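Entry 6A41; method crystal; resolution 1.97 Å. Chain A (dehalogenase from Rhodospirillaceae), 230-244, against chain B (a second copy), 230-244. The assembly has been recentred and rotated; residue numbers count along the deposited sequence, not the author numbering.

Chain A, residues 230-244: GFITGHVLPHAGGWA
Chain B 230-244: GFITGHVLPHAGGWA

An exact two-fold axis relates the stretches, so each contact off the axis occurs twice; together they bury 1069 Å². The strands run in roughly opposing, oblique directions, and the pairing is not a regular ladder: CA atoms of F231(A) and G241(B) lie 4.7 Å apart, those of T233(A) and G242(B) 5.0 Å, those of I232(A) and H239(B) 5.2 Å, and L237(A) CA faces L237(B) CA at 7.3 Å. An extended strand ends at H239; a type I' turn follows from A240 to W243, closed in chain A by W243(A) N to A240(A) O at 3.0 Å.

At the axis, H235 (phi/psi -115/146) points toward the partner with chi1 t (-174°) and chi2 52°. This brings the imidazoles rim to rim, planes at 29°, and H235(A) NE2 hydrogen-bonds H235(B) NE2 at 2.7 Å; either could donate. P238(B) CD covers one face of the H235(A) ring, 3.4 Å from its centroid and 22° off the normal, a CH-pi contact. L237 (chi1 t, chi2 p) starts sideways, but its end comes nearer: L237(B) CD1 reaches H235(A) CD2 at 3.6 Å and, more loosely, I232(A) CD1 at 4.5 Å. I232 is m,t, with I232(A) CG1 3.7 Å from H239(B) CD2.

Farther out, F231 (-108/7; chi1 -151°, chi2 53°) lays its ring over the partner's turn. G241(B) CA sits 3.5 Å from the F231(A) ring centroid, 11° off the normal, while G241(B) N donates to F231(A) O at 3.0 Å (146°). G241 (63/23) suits glycine twice: its phi is positive, and a CB would clash with F231 CZ. G242 (91/-2) leaves room for T233 (chi1 t), with T233(A) CG2 3.6 Å from G242(B) N.

H239 (chi1 t, chi2 -82°) offers a ring face to F231(A) CB, 4.1 Å from the H239(B) centroid. Water 1 joins H239(B) NE2 (2.8 Å) to F231(A) N (2.9 Å).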

# COMPACT_ATOMS: atom_id res chain seq x y z
N GLY A 230 -17.77 -8.79 -9.57
CA GLY A 230 -18.75 -8.12 -8.69
C GLY A 230 -18.38 -8.03 -7.23
O GLY A 230 -19.09 -7.32 -6.53
N PHE A 231 -17.34 -8.72 -6.77
CA PHE A 231 -16.94 -8.62 -5.39
C PHE A 231 -15.61 -7.81 -5.28
O PHE A 231 -14.99 -7.78 -4.20
CB PHE A 231 -16.84 -10.00 -4.73
CG PHE A 231 -17.10 -9.99 -3.25
CD1 PHE A 231 -18.26 -9.42 -2.76
CD2 PHE A 231 -16.18 -10.49 -2.31
CE1 PHE A 231 -18.57 -9.39 -1.36
CE2 PHE A 231 -16.46 -10.47 -0.95
CZ PHE A 231 -17.61 -9.92 -0.47
N ILE A 232 -15.14 -7.23 -6.38
CA ILE A 232 -13.99 -6.40 -6.34
C ILE A 232 -14.48 -4.95 -6.36
O ILE A 232 -15.20 -4.55 -7.28
CB ILE A 232 -13.09 -6.62 -7.57
CG1 ILE A 232 -12.66 -8.08 -7.57
CG2 ILE A 232 -11.96 -5.61 -7.62
CD1 ILE A 232 -11.95 -8.52 -8.86
N THR A 233 -14.08 -4.18 -5.35
CA THR A 233 -14.45 -2.70 -5.38
C THR A 233 -13.51 -1.94 -4.53
O THR A 233 -12.88 -2.51 -3.61
CB THR A 233 -15.93 -2.48 -4.94
OG1 THR A 233 -16.38 -1.22 -5.32
CG2 THR A 233 -16.17 -2.66 -3.47
N GLY A 234 -13.37 -0.67 -4.85
CA GLY A 234 -12.49 0.16 -4.13
C GLY A 234 -11.03 -0.03 -4.45
O GLY A 234 -10.19 0.43 -3.67
N HIS A 235 -10.74 -0.64 -5.58
CA HIS A 235 -9.40 -1.07 -5.80
C HIS A 235 -8.75 -0.32 -6.98
O HIS A 235 -9.40 -0.10 -7.99
CB HIS A 235 -9.33 -2.57 -6.12
CG HIS A 235 -7.91 -3.12 -6.21
ND1 HIS A 235 -6.95 -2.94 -5.22
CD2 HIS A 235 -7.31 -3.86 -7.18
CE1 HIS A 235 -5.83 -3.58 -5.59
NE2 HIS A 235 -6.03 -4.16 -6.77
N VAL A 236 -7.44 -0.08 -6.86
CA VAL A 236 -6.63 0.42 -7.99
C VAL A 236 -5.69 -0.73 -8.46
O VAL A 236 -4.77 -1.07 -7.71
CB VAL A 236 -5.78 1.64 -7.55
CG1 VAL A 236 -4.89 2.01 -8.75
CG2 VAL A 236 -6.72 2.72 -7.12
N LEU A 237 -6.02 -1.37 -9.57
CA LEU A 237 -5.37 -2.56 -10.10
C LEU A 237 -4.19 -2.13 -10.99
O LEU A 237 -4.37 -1.64 -12.13
CB LEU A 237 -6.36 -3.40 -10.84
CG LEU A 237 -5.99 -4.59 -11.66
CD1 LEU A 237 -4.97 -5.34 -10.95
CD2 LEU A 237 -7.26 -5.44 -11.92
N PRO A 238 -2.95 -2.32 -10.51
CA PRO A 238 -1.77 -2.03 -11.34
C PRO A 238 -1.63 -2.90 -12.56
O PRO A 238 -1.83 -4.14 -12.52
CB PRO A 238 -0.60 -2.20 -10.39
CG PRO A 238 -1.30 -2.33 -9.08
CD PRO A 238 -2.57 -2.99 -9.30
N HIS A 239 -1.40 -2.24 -13.68
CA HIS A 239 -1.33 -2.88 -14.98
C HIS A 239 -0.15 -2.28 -15.72
O HIS A 239 -0.27 -1.54 -16.59
CB HIS A 239 -2.64 -2.67 -15.73
CG HIS A 239 -2.72 -3.44 -16.99
ND1 HIS A 239 -2.14 -2.99 -18.15
CD2 HIS A 239 -3.28 -4.64 -17.27
CE1 HIS A 239 -2.39 -3.87 -19.12
NE2 HIS A 239 -3.10 -4.87 -18.63
N ALA A 240 1.05 -2.73 -15.27
CA ALA A 240 2.28 -2.15 -15.70
C ALA A 240 3.42 -3.13 -15.76
O ALA A 240 4.56 -2.74 -15.56
CB ALA A 240 2.63 -1.05 -14.73
N GLY A 241 3.14 -4.40 -16.07
CA GLY A 241 4.17 -5.37 -16.26
C GLY A 241 5.04 -5.67 -15.06
O GLY A 241 6.17 -6.05 -15.22
N GLY A 242 4.52 -5.42 -13.89
CA GLY A 242 5.30 -5.55 -12.64
C GLY A 242 6.06 -4.28 -12.14
O GLY A 242 6.62 -4.30 -11.07
N TRP A 243 5.97 -3.20 -12.91
CA TRP A 243 6.70 -1.98 -12.58
C TRP A 243 6.15 -1.40 -11.26
O TRP A 243 6.92 -0.78 -10.52
CB TRP A 243 6.60 -1.02 -13.76
CG TRP A 243 7.24 0.28 -13.58
CD1 TRP A 243 8.53 0.63 -13.96
CD2 TRP A 243 6.62 1.49 -13.09
NE1 TRP A 243 8.77 1.93 -13.62
CE2 TRP A 243 7.60 2.51 -13.16
CE3 TRP A 243 5.32 1.78 -12.58
CZ2 TRP A 243 7.38 3.81 -12.71
CZ3 TRP A 243 5.07 3.11 -12.13
CH2 TRP A 243 6.10 4.11 -12.24
N ALA A 244 4.87 -1.65 -10.93
CA ALA A 244 4.25 -1.35 -9.60
C ALA A 244 3.25 -2.50 -9.16
O ALA A 244 2.91 -3.19 -10.33
CB ALA A 244 3.46 -0.11 -9.74
N GLY B 230 -2.04 -10.90 -19.01
CA GLY B 230 -0.59 -11.11 -19.22
C GLY B 230 0.31 -9.94 -18.86
O GLY B 230 1.51 -10.16 -18.84
N PHE B 231 -0.23 -8.76 -18.60
CA PHE B 231 0.59 -7.64 -18.21
C PHE B 231 0.39 -7.33 -16.69
O PHE B 231 0.85 -6.28 -16.21
CB PHE B 231 0.33 -6.41 -19.09
CG PHE B 231 1.52 -5.51 -19.24
CD1 PHE B 231 2.73 -6.02 -19.65
CD2 PHE B 231 1.46 -4.14 -18.92
CE1 PHE B 231 3.89 -5.20 -19.82
CE2 PHE B 231 2.59 -3.32 -19.07
CZ PHE B 231 3.78 -3.83 -19.48
N ILE B 232 -0.35 -8.17 -15.98
CA ILE B 232 -0.51 -8.01 -14.58
C ILE B 232 0.44 -9.01 -13.90
O ILE B 232 0.35 -10.22 -14.15
CB ILE B 232 -1.94 -8.33 -14.12
CG1 ILE B 232 -2.87 -7.37 -14.84
CG2 ILE B 232 -2.06 -8.33 -12.61
CD1 ILE B 232 -4.36 -7.70 -14.68
N THR B 233 1.33 -8.50 -13.06
CA THR B 233 2.22 -9.47 -12.27
C THR B 233 2.72 -8.79 -11.05
O THR B 233 2.76 -7.54 -10.98
CB THR B 233 3.39 -9.98 -13.16
OG1 THR B 233 3.97 -11.12 -12.59
CG2 THR B 233 4.47 -8.97 -13.42
N GLY B 234 3.03 -9.60 -10.06
CA GLY B 234 3.51 -9.09 -8.84
C GLY B 234 2.44 -8.51 -7.95
O GLY B 234 2.79 -7.79 -7.00
N HIS B 235 1.19 -8.85 -8.19
CA HIS B 235 0.15 -8.13 -7.55
C HIS B 235 -0.66 -9.03 -6.59
O HIS B 235 -0.93 -10.17 -6.91
CB HIS B 235 -0.85 -7.55 -8.57
CG HIS B 235 -1.90 -6.64 -7.95
ND1 HIS B 235 -1.60 -5.56 -7.12
CD2 HIS B 235 -3.26 -6.65 -8.07
CE1 HIS B 235 -2.75 -4.95 -6.79
NE2 HIS B 235 -3.76 -5.58 -7.36
N VAL B 236 -1.11 -8.43 -5.49
CA VAL B 236 -2.09 -9.09 -4.59
C VAL B 236 -3.46 -8.37 -4.74
O VAL B 236 -3.57 -7.21 -4.31
CB VAL B 236 -1.61 -8.99 -3.12
CG1 VAL B 236 -2.73 -9.59 -2.25
CG2 VAL B 236 -0.30 -9.70 -3.01
N LEU B 237 -4.39 -8.98 -5.45
CA LEU B 237 -5.68 -8.42 -5.84
C LEU B 237 -6.70 -8.70 -4.73
O LEU B 237 -7.18 -9.84 -4.53
CB LEU B 237 -6.10 -9.00 -7.15
CG LEU B 237 -7.46 -8.79 -7.75
CD1 LEU B 237 -7.84 -7.40 -7.54
CD2 LEU B 237 -7.42 -9.15 -9.25
N PRO B 238 -7.08 -7.66 -3.97
CA PRO B 238 -8.13 -7.82 -2.95
C PRO B 238 -9.49 -8.16 -3.49
O PRO B 238 -9.97 -7.59 -4.51
CB PRO B 238 -8.13 -6.48 -2.21
CG PRO B 238 -6.91 -5.83 -2.77
CD PRO B 238 -6.75 -6.27 -4.14
N HIS B 239 -10.08 -9.18 -2.89
CA HIS B 239 -11.35 -9.72 -3.32
C HIS B 239 -12.18 -9.98 -2.07
O HIS B 239 -12.38 -11.04 -1.66
CB HIS B 239 -11.11 -11.00 -4.11
CG HIS B 239 -12.34 -11.54 -4.74
ND1 HIS B 239 -13.23 -12.30 -4.04
CD2 HIS B 239 -12.84 -11.39 -5.99
CE1 HIS B 239 -14.23 -12.66 -4.87
NE2 HIS B 239 -14.01 -12.14 -6.06
N ALA B 240 -12.69 -8.85 -1.53
CA ALA B 240 -13.34 -8.84 -0.26
C ALA B 240 -14.44 -7.83 -0.15
O ALA B 240 -14.69 -7.34 0.94
CB ALA B 240 -12.30 -8.55 0.79
N GLY B 241 -15.14 -7.53 -1.25
CA GLY B 241 -16.27 -6.67 -1.21
C GLY B 241 -16.01 -5.24 -0.77
O GLY B 241 -16.89 -4.60 -0.24
N GLY B 242 -14.80 -4.80 -0.93
CA GLY B 242 -14.37 -3.47 -0.45
C GLY B 242 -13.78 -3.40 1.00
O GLY B 242 -13.32 -2.36 1.41
N TRP B 243 -13.75 -4.53 1.68
CA TRP B 243 -13.30 -4.58 3.06
C TRP B 243 -11.80 -4.21 3.11
O TRP B 243 -11.35 -3.63 4.12
CB TRP B 243 -13.61 -5.95 3.64
CG TRP B 243 -13.18 -6.18 5.02
CD1 TRP B 243 -13.93 -6.00 6.17
CD2 TRP B 243 -11.92 -6.75 5.44
NE1 TRP B 243 -13.17 -6.31 7.26
CE2 TRP B 243 -11.97 -6.85 6.85
CE3 TRP B 243 -10.75 -7.18 4.74
CZ2 TRP B 243 -10.91 -7.32 7.62
CZ3 TRP B 243 -9.66 -7.67 5.51
CH2 TRP B 243 -9.77 -7.76 6.94
N ALA B 244 -11.03 -4.48 2.03
CA ALA B 244 -9.62 -4.00 1.84
C ALA B 244 -9.37 -3.58 0.33
O ALA B 244 -10.36 -4.22 -0.42
CB ALA B 244 -8.72 -5.12 2.15
O HOH W 1 -15.57 -10.66 -7.93
O HOH W 2 -11.41 -5.26 -4.15
O HOH W 3 -10.32 -3.10 -2.83
O HOH W 4 0.29 -5.80 -11.89
O HOH W 5 -2.90 -7.71 -18.73
O HOH W 6 1.73 -5.44 -9.57